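Alginate lyase (Bacteroides ovatus, PDB 3NNB) probably cleaves alginate by beta-elimination, as polysaccharide lyases of this largely helical family do. Local coordinates at residues L33-A37 / T110-A114; D62-P68 / E92-R98. One frame throughout, in Å; residues are numbered along the deposited sequence.

Contact 1 of 2, residues L33-A37 / T110-A114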
# COMPACT_ATOMS: atom_id res chain seq x y z
N LEU A 33 -10.31 5.24 16.19
CA LEU A 33 -8.86 5.38 15.92
C LEU A 33 -8.06 5.36 17.22
O LEU A 33 -7.05 4.63 17.33
CB LEU A 33 -8.56 6.65 15.13
CG LEU A 33 -7.11 7.04 14.95
CD1 LEU A 33 -6.38 5.95 14.02
CD2 LEU A 33 -6.97 8.46 14.40
N LEU A 34 -8.50 6.12 18.21
CA LEU A 34 -7.77 6.10 19.49
C LEU A 34 -7.85 4.77 20.20
O LEU A 34 -6.89 4.36 20.86
CB LEU A 34 -8.19 7.24 20.41
CG LEU A 34 -8.05 8.65 19.82
CD1 LEU A 34 -8.37 9.77 20.85
CD2 LEU A 34 -6.73 8.91 19.16
N ARG A 35 -8.98 4.07 20.06
CA ARG A 35 -9.08 2.69 20.54
C ARG A 35 -8.12 1.76 19.83
O ARG A 35 -7.49 0.94 20.47
CB ARG A 35 -10.50 2.16 20.42
CG ARG A 35 -11.42 2.70 21.49
CD ARG A 35 -12.82 2.07 21.39
NE ARG A 35 -13.84 2.96 21.94
N ASP A 36 -8.00 1.87 18.50
CA ASP A 36 -7.04 1.06 17.76
C ASP A 36 -5.61 1.40 18.27
O ASP A 36 -4.76 0.52 18.40
CB ASP A 36 -7.09 1.37 16.25
CG ASP A 36 -8.32 0.82 15.55
OD1 ASP A 36 -9.09 0.02 16.14
OD2 ASP A 36 -8.49 1.21 14.38
N ALA A 37 -5.32 2.66 18.52
CA ALA A 37 -3.99 3.05 18.99
C ALA A 37 -3.74 2.49 20.37
O ALA A 37 -2.65 2.04 20.66
CB ALA A 37 -3.89 4.60 19.04
N THR A 110 -1.38 3.64 12.48
CA THR A 110 -2.39 3.89 13.50
C THR A 110 -1.90 4.91 14.54
O THR A 110 -2.62 5.88 14.90
CB THR A 110 -2.77 2.57 14.21
OG1 THR A 110 -3.36 1.67 13.25
CG2 THR A 110 -3.73 2.78 15.37
N LEU A 111 -0.70 4.67 15.07
CA LEU A 111 -0.14 5.50 16.12
C LEU A 111 0.17 6.91 15.66
O LEU A 111 -0.06 7.87 16.39
CB LEU A 111 1.09 4.85 16.77
CG LEU A 111 0.69 3.56 17.56
CD1 LEU A 111 1.95 2.64 17.73
CD2 LEU A 111 -0.01 3.89 18.94
N GLY A 112 0.71 7.06 14.45
CA GLY A 112 1.02 8.36 13.93
C GLY A 112 -0.26 9.17 13.71
O GLY A 112 -0.33 10.35 14.05
N LEU A 113 -1.25 8.53 13.12
CA LEU A 113 -2.56 9.16 12.95
C LEU A 113 -3.17 9.53 14.32
O LEU A 113 -3.70 10.62 14.51
CB LEU A 113 -3.49 8.24 12.18
CG LEU A 113 -3.25 8.20 10.68
CD1 LEU A 113 -4.11 7.07 10.08
CD2 LEU A 113 -3.51 9.54 9.98
N ALA A 114 -3.09 8.61 15.28
CA ALA A 114 -3.59 8.90 16.63
C ALA A 114 -2.87 10.08 17.26
O ALA A 114 -3.52 10.95 17.88
CB ALA A 114 -3.49 7.63 17.54

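Contact 2 of 2, residues D62-P68 / E92-R98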
# COMPACT_ATOMS: atom_id res chain seq x y z
N ASP A 62 18.01 -10.18 7.01
CA ASP A 62 17.38 -10.10 5.73
C ASP A 62 15.90 -10.50 5.79
O ASP A 62 15.54 -11.60 6.25
CB ASP A 62 18.09 -10.97 4.69
CG ASP A 62 19.48 -10.43 4.30
OD1 ASP A 62 19.82 -9.26 4.60
OD2 ASP A 62 20.21 -11.21 3.65
N TYR A 63 15.06 -9.61 5.27
CA TYR A 63 13.65 -9.88 5.11
C TYR A 63 13.43 -11.12 4.25
O TYR A 63 14.06 -11.28 3.22
CB TYR A 63 12.92 -8.67 4.49
CG TYR A 63 11.44 -8.87 4.27
CD1 TYR A 63 10.51 -8.65 5.28
CD2 TYR A 63 10.99 -9.27 3.04
CE1 TYR A 63 9.16 -8.82 5.05
CE2 TYR A 63 9.62 -9.45 2.80
CZ TYR A 63 8.72 -9.23 3.80
OH TYR A 63 7.37 -9.41 3.56
N MSE A 64 12.53 -11.98 4.70
CA MSE A 64 12.17 -13.18 3.96
C MSE A 64 10.70 -13.35 4.04
O MSE A 64 10.12 -13.34 5.15
CB MSE A 64 12.89 -14.42 4.54
CG MSE A 64 12.68 -15.66 3.68
SE MSE A 64 13.43 -17.21 4.57
CE MSE A 64 12.81 -18.56 3.26
N SER A 65 10.09 -13.55 2.88
CA SER A 65 8.66 -13.94 2.85
C SER A 65 8.45 -15.02 1.79
O SER A 65 9.37 -15.33 1.04
CB SER A 65 7.76 -12.75 2.53
OG SER A 65 8.03 -12.23 1.24
N MSE A 66 7.25 -15.58 1.78
CA MSE A 66 6.85 -16.62 0.82
C MSE A 66 5.79 -16.09 -0.13
O MSE A 66 4.88 -15.37 0.29
CB MSE A 66 6.24 -17.81 1.58
CG MSE A 66 6.01 -19.03 0.70
SE MSE A 66 5.00 -20.38 1.71
CE MSE A 66 3.30 -19.77 1.22
N GLY A 67 5.86 -16.47 -1.40
CA GLY A 67 4.81 -16.13 -2.36
C GLY A 67 3.46 -16.61 -1.81
O GLY A 67 3.29 -17.82 -1.55
N PRO A 68 2.50 -15.70 -1.59
CA PRO A 68 1.32 -16.12 -0.82
C PRO A 68 0.45 -17.18 -1.48
O PRO A 68 -0.21 -17.92 -0.77
CB PRO A 68 0.51 -14.84 -0.69
CG PRO A 68 1.52 -13.83 -0.67
CD PRO A 68 2.58 -14.23 -1.65
N GLU A 92 1.03 -20.96 5.64
CA GLU A 92 2.47 -21.09 5.94
C GLU A 92 3.19 -19.80 5.83
O GLU A 92 4.23 -19.63 6.43
CB GLU A 92 3.16 -22.07 4.97
CG GLU A 92 2.79 -23.49 5.19
CD GLU A 92 3.63 -24.42 4.35
OE1 GLU A 92 3.71 -24.26 3.12
OE2 GLU A 92 4.19 -25.35 4.92
N LEU A 93 2.67 -18.87 5.04
CA LEU A 93 3.37 -17.58 4.91
C LEU A 93 3.58 -16.85 6.24
O LEU A 93 4.52 -16.05 6.38
CB LEU A 93 2.68 -16.71 3.87
CG LEU A 93 1.37 -16.03 4.28
CD1 LEU A 93 1.65 -14.72 5.07
CD2 LEU A 93 0.60 -15.72 3.00
N ASP A 94 2.75 -17.18 7.23
CA ASP A 94 2.80 -16.55 8.55
C ASP A 94 4.07 -16.88 9.31
O ASP A 94 4.41 -16.17 10.25
CB ASP A 94 1.58 -16.98 9.36
CG ASP A 94 1.49 -16.24 10.68
OD1 ASP A 94 1.46 -14.99 10.64
OD2 ASP A 94 1.47 -16.91 11.74
N LYS A 95 4.77 -17.94 8.91
CA LYS A 95 6.01 -18.36 9.58
C LYS A 95 7.18 -17.41 9.32
O LYS A 95 8.18 -17.42 10.05
CB LYS A 95 6.44 -19.77 9.12
CG LYS A 95 5.48 -20.89 9.47
CD LYS A 95 5.99 -22.23 8.82
CE LYS A 95 4.89 -23.34 8.71
NZ LYS A 95 5.20 -24.34 7.60
N LEU A 96 7.08 -16.64 8.24
CA LEU A 96 8.17 -15.77 7.81
C LEU A 96 7.86 -14.32 8.22
O LEU A 96 7.22 -14.12 9.24
CB LEU A 96 8.42 -15.98 6.32
CG LEU A 96 8.74 -17.42 5.92
CD1 LEU A 96 9.05 -17.51 4.42
CD2 LEU A 96 9.92 -17.94 6.78
N ASP A 97 8.38 -13.32 7.50
CA ASP A 97 8.35 -11.93 7.97
C ASP A 97 7.13 -11.09 7.59
O ASP A 97 6.95 -9.99 8.11
CB ASP A 97 9.61 -11.20 7.48
CG ASP A 97 10.89 -11.72 8.11
OD1 ASP A 97 10.81 -12.18 9.28
OD2 ASP A 97 11.95 -11.63 7.44
N ARG A 98 6.34 -11.55 6.62
CA ARG A 98 5.31 -10.69 5.97
C ARG A 98 4.29 -10.14 6.95
O ARG A 98 3.96 -8.94 6.92
CB ARG A 98 4.55 -11.45 4.87
CG ARG A 98 3.42 -10.67 4.27
CD ARG A 98 3.94 -9.47 3.53
NE ARG A 98 2.87 -8.67 2.92
CZ ARG A 98 2.23 -7.67 3.53
NH1 ARG A 98 2.49 -7.36 4.77
NH2 ARG A 98 1.31 -6.97 2.85
O HOH W 1 5.74 -14.67 4.32

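Contact 1 of 2, residues L33-A37 / T110-A114
Helix 27-41 crosses helix 98-118 here, within a mainly helical body consistent with the alpha/alpha toroid of this lyase family. The local axes approach to 8.8 Å with a signed crossing angle of -130°, so the two helix directions are nearer antiparallel than parallel. Two small residues meet closely: Ala-37 CB lies 3.4 Å from Ala-114 CB, tighter than usual for two carbons. Larger side chains flank this pair. Leu-34 brings CD2 to 3.8 Å from Ala-114 CB, while Leu-111 sets CD2 at 3.9 Å from Ala-37 CB. Beside them Leu-33 swings CG opposite its own N (chi1 171°), which carries its two methyls over the neighbouring helix; CD1 stands 4.1 Å from Leu-113 CB, and the two side chains lie roughly perpendicular. Thr-110 turns its methyl, not its hydroxyl, into the interface. With OG1 beside the backbone N (chi1 -63°), CG2 lies over the backbone of the facing helix, 3.5 Å from Ala-37 N, and also rests against Asp-36 CB. The polar ends are held along one margin: Arg-374 makes a salt bridge with Asp-36 OD2 and a hydrogen bond with Thr-110 OG1, which also bonds to Lys-106 O. Van der Waals contact of methyls and backbone thus joins the helices directly, and one outside arginine ties the two together through their polar groups.

Contact 2 of 2, residues D62-P68 / E92-R98
Leu-96 lays CD1 over the backbone at the Ser-65/Met-66 junction, 3.7 Å from Ser-65 C, between two selenomethionine side chains. The extended chain of Met-64 crosses it obliquely and brings CE to 4.1 Å from Leu-96 CD1, while Met-66 meets the same methyl with its CB. Farther along, Met-66 bends at its last torsion (chi3 89°), which places CE 4.1 Å from Leu-93 CB; the two side chains cross nearly perpendicularly, and SE passes beside Glu-92 CB. Pro-68 closes this end, its CB 3.8 Å from Leu-93 CD2. The segment 62-68 contributes a short, weakly bonded strand at about 64-66, which pairs in parallel with strand 148-151, whereas 92-95 is the end part of a 3-10 segment just ahead of helix 98-118. A water joins the 3-10 segment to the strand, accepting from Met-66 N at 3.1 Å and donating to Leu-93 O at 2.8 Å. Beyond it, Met-64 is gripped through both of its backbone polar groups by Asp-97. Met-64 N donates to Asp-97 OD2 over 2.8 Å, reaching the anti side of the carboxylate 26° out of its plane, and Asp-97 N returns a 2.9 Å bond to Met-64 O. Tyr-63 and Asp-97 run alongside in opposite senses with ring and carboxylate planes 42° apart, Tyr-63 CE1 against Asp-97 CB and Tyr-63 OH against CA and CD of Arg-98. That hydroxyl and Ser-65 OG both hydrogen-bond Asp-167 OD2, and Asp-97 OD2 also forms a salt bridge with Lys-51.

The contact centres lie about 26 Å apart and their nearest atoms about 14 Å, so the two do not touch; they sit about 18 Å (contact 1) and 17 Å (contact 2) from the centre of the chain. The order of segments is 33-37, 62-68, 92-98, 110-114, which nests contact 2 inside the loop closed by contact 1. Helix 98-118 connects them: Arg-98 of contact 2 stands at its start, and residues 110-114 lie farther along it. Contact 1 packs the helix against helix 27-41, whereas contact 2 attaches the segment leading into it to strand 64-66, linking the helical body to the largely non-helical chain between.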